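Local coordinates for protein exported gluconolactonase (Xanthomonas campestris pv. campestris, PDB 3DR2) that hydrolyses gluconolactone to gluconate, acting as a calcium-binding six-bladed beta-propeller enzyme of the SMP-30/gluconolactonase family, at residues W46-A51 and F87-A92; V100-G105 and N134-A139; T278-T283 and F292-P297. All coordinates share one frame; numbering follows the deposited sequence.

Interaction 1: W46-A51 and F87-A92. With CA (calcium ion), chain D.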
# COMPACT_ATOMS: atom_id res chain seq x y z
N TRP A 46 -4.04 4.91 -0.47
CA TRP A 46 -5.23 5.24 0.31
C TRP A 46 -4.99 6.54 1.08
O TRP A 46 -4.59 6.52 2.24
CB TRP A 46 -5.55 4.09 1.27
CG TRP A 46 -6.88 4.21 1.99
CD1 TRP A 46 -7.22 5.15 2.92
CD2 TRP A 46 -8.01 3.34 1.86
NE1 TRP A 46 -8.49 4.91 3.38
CE2 TRP A 46 -9.00 3.81 2.75
CE3 TRP A 46 -8.28 2.21 1.08
CZ2 TRP A 46 -10.25 3.18 2.88
CZ3 TRP A 46 -9.52 1.58 1.21
CH2 TRP A 46 -10.49 2.07 2.11
N SER A 47 -5.24 7.66 0.41
CA SER A 47 -5.04 8.98 0.99
C SER A 47 -6.07 9.28 2.06
O SER A 47 -7.27 9.03 1.88
CB SER A 47 -5.11 10.05 -0.10
OG SER A 47 -4.06 9.87 -1.04
N GLU A 48 -5.60 9.86 3.16
CA GLU A 48 -6.46 10.18 4.30
C GLU A 48 -5.87 11.29 5.18
O GLU A 48 -4.74 11.72 4.98
CB GLU A 48 -6.65 8.93 5.15
CG GLU A 48 -8.05 8.33 5.12
CD GLU A 48 -8.98 8.99 6.10
OE1 GLU A 48 -8.84 10.21 6.33
OE2 GLU A 48 -9.86 8.29 6.65
N GLY A 49 -6.68 11.73 6.14
CA GLY A 49 -6.27 12.73 7.11
C GLY A 49 -5.51 13.99 6.73
O GLY A 49 -4.44 14.26 7.28
N PRO A 50 -6.06 14.81 5.83
CA PRO A 50 -5.39 16.05 5.42
C PRO A 50 -5.45 17.11 6.52
O PRO A 50 -6.49 17.30 7.15
CB PRO A 50 -6.18 16.47 4.19
CG PRO A 50 -7.58 16.02 4.54
CD PRO A 50 -7.35 14.65 5.14
N ALA A 51 -4.34 17.79 6.74
CA ALA A 51 -4.26 18.83 7.76
C ALA A 51 -3.32 19.92 7.29
O ALA A 51 -2.19 19.65 6.88
CB ALA A 51 -3.77 18.24 9.07
N PHE A 87 0.84 2.58 10.13
CA PHE A 87 -0.48 2.83 9.56
C PHE A 87 -1.16 4.09 10.09
O PHE A 87 -2.26 4.04 10.62
CB PHE A 87 -1.38 1.61 9.77
CG PHE A 87 -0.85 0.36 9.14
CD1 PHE A 87 -0.10 -0.54 9.89
CD2 PHE A 87 -1.03 0.12 7.79
CE1 PHE A 87 0.46 -1.67 9.30
CE2 PHE A 87 -0.48 -1.01 7.18
CZ PHE A 87 0.27 -1.90 7.94
N THR A 88 -0.48 5.22 9.93
CA THR A 88 -1.01 6.50 10.35
C THR A 88 -2.20 6.87 9.47
O THR A 88 -2.14 6.73 8.24
CB THR A 88 0.08 7.59 10.25
OG1 THR A 88 1.16 7.24 11.11
CG2 THR A 88 -0.47 8.94 10.68
N ASN A 89 -3.27 7.33 10.11
CA ASN A 89 -4.50 7.71 9.42
C ASN A 89 -4.72 9.22 9.57
O ASN A 89 -4.12 10.01 8.84
CB ASN A 89 -5.68 6.92 10.00
CG ASN A 89 -6.95 7.03 9.16
OD1 ASN A 89 -7.87 6.22 9.30
ND2 ASN A 89 -7.00 8.04 8.30
N GLY A 90 -5.56 9.62 10.52
CA GLY A 90 -5.80 11.04 10.70
C GLY A 90 -4.59 11.85 11.14
O GLY A 90 -3.71 11.34 11.84
N ASN A 91 -4.55 13.11 10.71
CA ASN A 91 -3.49 14.05 11.10
C ASN A 91 -4.19 15.34 11.50
O ASN A 91 -5.29 15.64 11.03
CB ASN A 91 -2.55 14.40 9.93
CG ASN A 91 -1.77 13.21 9.43
OD1 ASN A 91 -0.87 12.71 10.10
ND2 ASN A 91 -2.12 12.75 8.24
N ALA A 92 -3.53 16.10 12.37
CA ALA A 92 -4.04 17.39 12.84
C ALA A 92 -2.83 18.19 13.31
O ALA A 92 -1.74 17.65 13.44
CB ALA A 92 -5.03 17.19 13.98
CA CA D . -11.59 8.48 8.51
O HOH W 1 -10.82 6.19 7.73
O HOH W 2 -12.41 10.62 9.20
O HOH W 3 -9.48 9.43 9.17
O HOH W 4 -11.28 10.16 6.74
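E48 and N89 meet beside the calcium ion with their side chains crossing obliquely, carboxylate and amide planes 82° apart. N89 CG stands anti to its backbone N (chi1 -168°), which carries the amide toward E48. N89 ND2 lies 3.1 Å from E48 CD, nearer to that carbon than to either carboxylate oxygen, and the angles give no hydrogen bond. The carboxylate is held instead by calcium, bound to E48 OE2 at 2.5 Å, and by G49 N, which donates to E48 OE1; N281 also bonds to OE1. N89 OD1 accepts a weak bond from calcium-bound water 1. Strands 47-53 and 88-93 are the innermost strands of adjacent propeller blades; the axes of 47-51 and 88-92 run nearly parallel and come within 4.9 Å. The CA atoms of G49 and G90 approach to 4.0 Å, which requires glycine at 49, where a CB would run into N89 O and phi is positive. Beyond them N91 reaches across: ND2 donates to G49 O at 2.9 Å and 163°, with the acceptor in the plane of the amide, while OD1 takes its bond from H101. Further along, small A51 packs its CB 3.6 Å from N91 O.

Interaction 2: V100-G105 and N134-A139. With CA (calcium ion), chain D.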
# COMPACT_ATOMS: atom_id res chain seq x y z
N VAL A 100 0.01 16.04 15.14
CA VAL A 100 -0.50 14.97 15.99
C VAL A 100 -1.10 13.95 15.03
O VAL A 100 -1.63 14.33 13.99
CB VAL A 100 -1.55 15.48 17.00
CG1 VAL A 100 -0.86 16.35 18.06
CG2 VAL A 100 -2.63 16.27 16.29
N HIS A 101 -1.03 12.67 15.39
CA HIS A 101 -1.49 11.60 14.51
C HIS A 101 -2.31 10.49 15.15
O HIS A 101 -2.18 10.20 16.34
CB HIS A 101 -0.29 10.91 13.86
CG HIS A 101 0.81 11.84 13.45
ND1 HIS A 101 0.78 12.53 12.25
CD2 HIS A 101 1.96 12.19 14.06
CE1 HIS A 101 1.88 13.26 12.15
NE2 HIS A 101 2.61 13.08 13.24
N CYS A 102 -3.14 9.86 14.32
CA CYS A 102 -3.93 8.70 14.71
C CYS A 102 -3.20 7.55 14.03
O CYS A 102 -3.01 7.59 12.81
CB CYS A 102 -5.35 8.76 14.14
SG CYS A 102 -6.46 9.84 15.03
N GLU A 103 -2.78 6.55 14.79
CA GLU A 103 -2.07 5.42 14.20
C GLU A 103 -2.79 4.10 14.41
O GLU A 103 -2.98 3.66 15.54
CB GLU A 103 -0.65 5.34 14.77
CG GLU A 103 0.23 6.52 14.36
CD GLU A 103 1.67 6.38 14.82
OE1 GLU A 103 2.12 5.24 15.02
OE2 GLU A 103 2.37 7.41 14.94
N HIS A 104 -3.21 3.48 13.30
CA HIS A 104 -3.91 2.20 13.37
C HIS A 104 -3.00 1.12 13.93
O HIS A 104 -3.44 0.28 14.73
CB HIS A 104 -4.36 1.73 11.98
CG HIS A 104 -5.59 2.40 11.45
ND1 HIS A 104 -6.23 1.97 10.31
CD2 HIS A 104 -6.29 3.48 11.89
CE1 HIS A 104 -7.27 2.74 10.07
NE2 HIS A 104 -7.33 3.67 11.01
N GLY A 105 -1.75 1.13 13.50
CA GLY A 105 -0.78 0.14 13.93
C GLY A 105 -0.45 0.16 15.41
O GLY A 105 -0.60 -0.86 16.10
N ASN A 134 -8.86 6.70 14.44
CA ASN A 134 -9.10 6.96 13.04
C ASN A 134 -8.88 8.41 12.60
O ASN A 134 -8.09 8.68 11.69
CB ASN A 134 -10.53 6.51 12.72
CG ASN A 134 -10.81 6.47 11.23
OD1 ASN A 134 -10.87 7.50 10.57
ND2 ASN A 134 -11.00 5.26 10.70
N ASP A 135 -9.57 9.35 13.25
CA ASP A 135 -9.42 10.76 12.90
C ASP A 135 -9.34 11.58 14.19
O ASP A 135 -9.79 11.13 15.25
CB ASP A 135 -10.61 11.21 12.03
CG ASP A 135 -10.27 12.39 11.12
OD1 ASP A 135 -11.06 12.67 10.19
OD2 ASP A 135 -9.21 13.03 11.33
N LEU A 136 -8.75 12.77 14.11
CA LEU A 136 -8.62 13.61 15.30
C LEU A 136 -8.64 15.09 14.98
O LEU A 136 -8.44 15.50 13.83
CB LEU A 136 -7.32 13.28 16.04
CG LEU A 136 -5.99 13.84 15.51
CD1 LEU A 136 -4.85 13.32 16.39
CD2 LEU A 136 -5.77 13.42 14.06
N ILE A 137 -8.91 15.90 16.01
CA ILE A 137 -8.94 17.35 15.89
C ILE A 137 -8.39 17.91 17.18
O ILE A 137 -8.28 17.21 18.19
CB ILE A 137 -10.38 17.89 15.67
CG1 ILE A 137 -11.26 17.53 16.87
CG2 ILE A 137 -10.95 17.35 14.37
CD1 ILE A 137 -12.69 18.08 16.79
N VAL A 138 -8.01 19.18 17.16
CA VAL A 138 -7.49 19.84 18.34
C VAL A 138 -8.40 21.02 18.67
O VAL A 138 -8.63 21.89 17.83
CB VAL A 138 -6.06 20.37 18.10
CG1 VAL A 138 -5.52 20.99 19.38
CG2 VAL A 138 -5.16 19.24 17.63
N ALA A 139 -8.95 21.03 19.89
CA ALA A 139 -9.84 22.10 20.31
C ALA A 139 -9.05 23.35 20.66
O ALA A 139 -7.83 23.31 20.81
CB ALA A 139 -10.67 21.65 21.51
CA CA D . -11.59 8.48 8.51
O HOH W 1 -10.82 6.19 7.73
O HOH W 3 -9.48 9.43 9.17
O HOH W 2 -12.41 10.62 9.20
O HOH W 4 -11.28 10.16 6.74
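L136 meets V100 and C102 through a chi1 of 78°, which sets CG between the backbone N and the carbonyl carbon, while C102 turns SG anti to its own carbonyl carbon (chi1 -79°). The contact joins two blades of the beta-propeller: strand 99-103 is the second strand of one blade, and 136-138 is the innermost strand of the next. The axes of 100-103 and 136-138 run roughly antiparallel but stay 7.9 Å apart, so side chains rather than backbone bonds fill the interval. L136 CD1 touches V100 CG2 at 3.7 Å, the two side chains lying obliquely across each other, and V138 CG2 meets the same valine methyl more loosely. The branched aliphatic residues thus supply an apolar seam, with I144 and F146 of the following strand packing against V100 and L136. C102 sits on the other flank of the leucine, its SG 3.7 Å from L136 CB and 3.5 Å from D135 C; a small, polarisable sulfur suits a place against both a methylene and a peptide group.

Toward the calcium the contact turns polar. The H104 ring and the N134 amide lie side by side, pointing the same way, with planes 51° apart. H104 NE2 is 4.0 Å from N134 ND2, which approaches at the ring edge, while H104 ND1 is hydrogen-bonded to Q158 O. An asparagine serves well here because its amide offers both an acceptor and a donor: OD1 binds calcium at 2.4 Å, and ND2 donates to metal-bound water 1 at 3.1 Å. Neighbouring D135 adds a second-shell carboxylate whose two oxygens have separate tasks. D135 OD2 accepts L136 N, and D135 OD1 receives a hydrogen bond from calcium-bound water 2 at 2.6 Å.

Interaction 3: T278-T283 and F292-P297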
# COMPACT_ATOMS: atom_id res chain seq x y z
N THR A 278 -13.89 8.04 -4.98
CA THR A 278 -14.44 8.22 -3.65
C THR A 278 -13.55 9.19 -2.87
O THR A 278 -12.34 9.16 -3.03
CB THR A 278 -14.50 6.88 -2.89
OG1 THR A 278 -15.39 5.99 -3.57
CG2 THR A 278 -14.98 7.09 -1.45
N ALA A 279 -14.16 10.05 -2.07
CA ALA A 279 -13.40 11.00 -1.26
C ALA A 279 -13.41 10.49 0.18
O ALA A 279 -14.46 10.10 0.69
CB ALA A 279 -14.02 12.39 -1.34
N SER A 280 -12.26 10.53 0.83
CA SER A 280 -12.14 10.05 2.20
C SER A 280 -12.11 11.13 3.28
O SER A 280 -12.46 10.87 4.43
CB SER A 280 -10.86 9.21 2.34
OG SER A 280 -9.71 10.04 2.20
N ASN A 281 -11.70 12.34 2.92
CA ASN A 281 -11.60 13.40 3.91
C ASN A 281 -11.36 14.73 3.21
O ASN A 281 -11.15 14.78 2.00
CB ASN A 281 -10.41 13.10 4.84
CG ASN A 281 -10.63 13.56 6.26
OD1 ASN A 281 -11.11 14.67 6.50
ND2 ASN A 281 -10.27 12.72 7.23
N CYS A 282 -11.42 15.82 3.97
CA CYS A 282 -11.16 17.14 3.40
C CYS A 282 -10.85 18.13 4.50
O CYS A 282 -11.17 17.90 5.67
CB CYS A 282 -12.33 17.62 2.54
SG CYS A 282 -13.93 17.84 3.38
N THR A 283 -10.22 19.24 4.13
CA THR A 283 -9.86 20.27 5.09
C THR A 283 -9.53 21.54 4.31
O THR A 283 -9.32 21.49 3.10
CB THR A 283 -8.63 19.84 5.94
OG1 THR A 283 -8.56 20.62 7.14
CG2 THR A 283 -7.33 20.03 5.15
N PHE A 292 -8.83 21.21 0.39
CA PHE A 292 -8.05 20.03 0.04
C PHE A 292 -8.92 18.79 0.29
O PHE A 292 -9.59 18.68 1.32
CB PHE A 292 -6.79 19.96 0.90
CG PHE A 292 -5.83 21.10 0.65
CD1 PHE A 292 -4.83 20.99 -0.30
CD2 PHE A 292 -5.95 22.29 1.37
CE1 PHE A 292 -3.95 22.05 -0.55
CE2 PHE A 292 -5.08 23.35 1.13
CZ PHE A 292 -4.08 23.23 0.17
N ILE A 293 -8.89 17.85 -0.66
CA ILE A 293 -9.69 16.63 -0.56
C ILE A 293 -8.84 15.40 -0.83
O ILE A 293 -8.08 15.36 -1.80
CB ILE A 293 -10.84 16.65 -1.59
CG1 ILE A 293 -11.60 17.97 -1.51
CG2 ILE A 293 -11.78 15.47 -1.35
CD1 ILE A 293 -12.62 18.14 -2.62
N THR A 294 -8.96 14.38 0.03
CA THR A 294 -8.20 13.14 -0.15
C THR A 294 -9.13 12.04 -0.64
O THR A 294 -10.33 12.05 -0.34
CB THR A 294 -7.55 12.67 1.16
OG1 THR A 294 -8.53 12.67 2.21
CG2 THR A 294 -6.38 13.57 1.54
N GLY A 295 -8.59 11.10 -1.40
CA GLY A 295 -9.39 10.00 -1.90
C GLY A 295 -8.54 9.03 -2.70
O GLY A 295 -7.96 9.40 -3.72
N GLY A 296 -8.43 7.80 -2.22
CA GLY A 296 -7.62 6.82 -2.93
C GLY A 296 -6.21 7.29 -3.21
O GLY A 296 -5.53 7.82 -2.33
N PRO A 297 -5.73 7.12 -4.44
CA PRO A 297 -4.37 7.54 -4.78
C PRO A 297 -4.17 9.06 -4.80
O PRO A 297 -3.04 9.53 -4.92
CB PRO A 297 -4.16 6.94 -6.17
CG PRO A 297 -5.13 5.80 -6.23
CD PRO A 297 -6.34 6.38 -5.56
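T283 and F292 exchange a pair of backbone hydrogen bonds, F292 N to T283 O at 2.8 Å and T283 N to F292 O at 2.9 Å, in the antiparallel hairpin of strands 281-284 and 290-295. Further along, S280 and N281 both face T294, a classic beta bulge: S280 N donates to T294 O at 2.7 Å and T294 N to N281 O at 3.0 Å, the latter from above the carbonyl plane. Two hydroxyls meet at the bulge, T294 OG1 2.9 Å from S280 OG, while S280 OG also bonds to S47 O of the innermost strand next door. Apolar contacts occupy the opposite face, where I293 CG1, anti to the carbonyl carbon (chi1 -50°), meets C282 CB and CG2 lies 3.8 Å from A279 CB. CA-H...O contacts run along the pairing; at the bulged end G295 CA approaches T278 O at 3.3 Å, and a CB on this glycine would collide with that oxygen. N281 OD1 accepts C282 N at 2.8 Å, leaving ND2 for acidic partners. N281, at the bulge, thus reaches two carboxylates, those of calcium ligand E48 and of D135, which is consistent with a second-shell part in positioning E48.

The three contacts follow one another along the chain and sit round the central axis of a single propeller. The centres of interactions 1 and 2 are about 8 Å apart, those of 1 and 3 about 10 Å, and those of 2 and 3 about 16 Å. Interactions 1 and 2 share the sheet of strands 88-93 and 99-103, joined further by N91 to H101, and both reach the same calcium and its four waters. Interaction 3 belongs to the neighbouring last blade, touching interaction 1 through S47. Residues from separate blades thus converge on one metal, whose ligand set N191 and D242 complete; in this family that site lies in the active centre.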